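Local coordinates for protein endonuclease V (Homo sapiens, PDB 6OZE) that probably cleaves RNA near inosine in a metal-dependent hydrolysis, as an endoribonuclease of the RNase H clan, at residues R11-L16 with S85-F90. The protein carries 4 engineered substitutions. Residues are numbered along the deposited sequence; the frame is centred on the assembly and turned at random.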
loop_
_atom_site.group_PDB
_atom_site.type_symbol
_atom_site.label_atom_id
_atom_site.label_comp_id
_atom_site.label_asym_id
_atom_site.label_seq_id
_atom_site.Cartn_x
_atom_site.Cartn_y
_atom_site.Cartn_z
ATOM N N ARG A 11 -21.725 -0.953 1.615
ATOM C CA ARG A 11 -22.186 -2.082 0.820
ATOM C C ARG A 11 -21.219 -2.381 -0.322
ATOM O O ARG A 11 -20.999 -3.547 -0.672
ATOM C CB ARG A 11 -23.588 -1.780 0.292
ATOM C CG ARG A 11 -24.366 -3.010 -0.048
ATOM C CD ARG A 11 -24.816 -2.967 -1.478
ATOM N NE ARG A 11 -26.191 -2.514 -1.603
ATOM C CZ ARG A 11 -26.925 -2.688 -2.692
ATOM N NH1 ARG A 11 -26.411 -3.307 -3.747
ATOM N NH2 ARG A 11 -28.172 -2.249 -2.725
ATOM N N GLU A 12 -20.628 -1.343 -0.916
ATOM C CA GLU A 12 -19.665 -1.564 -1.989
ATOM C C GLU A 12 -18.363 -2.158 -1.450
ATOM O O GLU A 12 -17.742 -3.004 -2.105
ATOM C CB GLU A 12 -19.423 -0.249 -2.739
ATOM C CG GLU A 12 -18.365 -0.295 -3.839
ATOM C CD GLU A 12 -18.762 -1.139 -5.045
ATOM O OE1 GLU A 12 -19.821 -1.800 -5.003
ATOM O OE2 GLU A 12 -17.991 -1.144 -6.033
ATOM N N GLN A 13 -17.927 -1.729 -0.261
ATOM C CA GLN A 13 -16.778 -2.383 0.355
ATOM C C GLN A 13 -17.055 -3.862 0.567
ATOM O O GLN A 13 -16.207 -4.706 0.267
ATOM C CB GLN A 13 -16.447 -1.721 1.690
ATOM C CG GLN A 13 -15.784 -0.374 1.540
ATOM C CD GLN A 13 -15.479 0.258 2.884
ATOM O OE1 GLN A 13 -16.256 0.129 3.826
ATOM N NE2 GLN A 13 -14.349 0.952 2.971
ATOM N N ALA A 14 -18.255 -4.196 1.053
ATOM C CA ALA A 14 -18.608 -5.596 1.269
ATOM C C ALA A 14 -18.638 -6.361 -0.047
ATOM O O ALA A 14 -18.153 -7.496 -0.125
ATOM C CB ALA A 14 -19.954 -5.702 1.991
ATOM N N ARG A 15 -19.187 -5.747 -1.102
ATOM C CA ARG A 15 -19.226 -6.411 -2.402
ATOM C C ARG A 15 -17.826 -6.750 -2.877
ATOM O O ARG A 15 -17.563 -7.862 -3.349
ATOM C CB ARG A 15 -19.903 -5.501 -3.436
ATOM C CG ARG A 15 -20.013 -6.135 -4.834
ATOM C CD ARG A 15 -20.715 -5.208 -5.845
ATOM N NE ARG A 15 -19.819 -4.161 -6.362
ATOM C CZ ARG A 15 -19.238 -4.198 -7.563
ATOM N NH1 ARG A 15 -19.428 -5.236 -8.369
ATOM N NH2 ARG A 15 -18.483 -3.185 -7.974
ATOM N N LEU A 16 -16.924 -5.784 -2.786
ATOM C CA LEU A 16 -15.583 -5.967 -3.319
ATOM C C LEU A 16 -14.731 -6.854 -2.417
ATOM O O LEU A 16 -13.908 -7.631 -2.915
ATOM C CB LEU A 16 -14.916 -4.606 -3.520
ATOM C CG LEU A 16 -15.616 -3.714 -4.552
ATOM C CD1 LEU A 16 -14.847 -2.411 -4.670
ATOM C CD2 LEU A 16 -15.685 -4.419 -5.888
ATOM N N SER A 85 -13.372 8.457 7.977
ATOM C CA SER A 85 -12.448 7.426 8.434
ATOM C C SER A 85 -12.998 6.044 8.113
ATOM O O SER A 85 -14.158 5.738 8.409
ATOM C CB SER A 85 -12.221 7.556 9.940
ATOM O OG SER A 85 -11.497 8.733 10.237
ATOM N N GLY A 86 -12.154 5.208 7.509
ATOM C CA GLY A 86 -12.560 3.899 7.058
ATOM C C GLY A 86 -12.962 3.842 5.602
ATOM O O GLY A 86 -13.217 2.750 5.087
ATOM N N PHE A 87 -13.022 4.989 4.929
ATOM C CA PHE A 87 -13.504 5.087 3.556
ATOM C C PHE A 87 -12.546 5.876 2.670
ATOM O O PHE A 87 -12.941 6.341 1.591
ATOM C CB PHE A 87 -14.902 5.716 3.536
ATOM C CG PHE A 87 -15.924 4.929 4.290
ATOM C CD1 PHE A 87 -16.613 3.899 3.673
ATOM C CD2 PHE A 87 -16.208 5.216 5.622
ATOM C CE1 PHE A 87 -17.564 3.174 4.352
ATOM C CE2 PHE A 87 -17.160 4.489 6.316
ATOM C CZ PHE A 87 -17.840 3.467 5.682
ATOM N N LEU A 88 -11.293 6.048 3.111
ATOM C CA LEU A 88 -10.319 6.812 2.337
ATOM C C LEU A 88 -10.178 6.280 0.921
ATOM O O LEU A 88 -9.965 7.058 -0.018
ATOM C CB LEU A 88 -8.953 6.789 3.030
ATOM C CG LEU A 88 -7.782 7.413 2.259
ATOM C CD1 LEU A 88 -8.038 8.885 1.957
ATOM C CD2 LEU A 88 -6.478 7.246 3.019
ATOM N N ALA A 89 -10.296 4.963 0.741
ATOM C CA ALA A 89 -10.086 4.387 -0.583
ATOM C C ALA A 89 -11.038 4.979 -1.615
ATOM O O ALA A 89 -10.684 5.077 -2.796
ATOM C CB ALA A 89 -10.207 2.863 -0.540
ATOM N N PHE A 90 -12.240 5.399 -1.200
ATOM C CA PHE A 90 -13.169 5.996 -2.147
ATOM C C PHE A 90 -12.668 7.329 -2.679
ATOM O O PHE A 90 -13.100 7.756 -3.755
ATOM C CB PHE A 90 -14.562 6.123 -1.531
ATOM C CG PHE A 90 -15.257 4.806 -1.370
ATOM C CD1 PHE A 90 -16.006 4.272 -2.408
ATOM C CD2 PHE A 90 -15.138 4.086 -0.197
ATOM C CE1 PHE A 90 -16.633 3.047 -2.263
ATOM C CE2 PHE A 90 -15.758 2.851 -0.051
ATOM C CZ PHE A 90 -16.509 2.334 -1.080
#
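Gln13 carries its CG anti to its own carbonyl carbon (chi1 -74°), and the chain is extended beyond CG, which takes CD out toward the turn ahead of helix 89-106. There NE2 donates a hydrogen bond to Gly86 O, 3.0 Å away and fairly straight at 158°. The bond lies in the carbonyl plane of Gly86 and close to the amide plane of Gln13. Gly86 has a positive phi, and in its backbone shape a CB would jam against the carbonyl oxygen of Ser85.

The Phe87 and Gln13 side chains run at about a right angle to each other, yet the amide lies nearly parallel to the ring, the planes 16° apart. Gln13 OE1 comes to 3.4 Å from Phe87 CE1, meeting the ring obliquely, and has a weak hydrogen bond from Arg126 NH1 as well. Phe90 turns its ring edge to the helix: Gln13 CG lies 3.6 Å from Phe90 CE2, near the plane of the ring, and Glu12 CG is 4.1 Å from Phe90 CE1. Beyond that methylene Glu12 bends away to Arg15, whose guanidinium grips both carboxylate oxygens side-on, with Arg15 NE 2.7 Å from Glu12 OE1. An alanine at Gln13 would probably leave the buried Gly86 carbonyl without this donor and open a gap beside the Phe87 and Phe90 rings.

This is structural packing within an RNase H-like fold: it ties the N-terminal helix 3-17 to the turn that follows strand 69-78, an outermost strand of the sheet, and leads into helix 89-106. Trp9 stacks on Phe90, while His133 of helix 130-138 meets that ring edge-to-face, bringing three helices together around it.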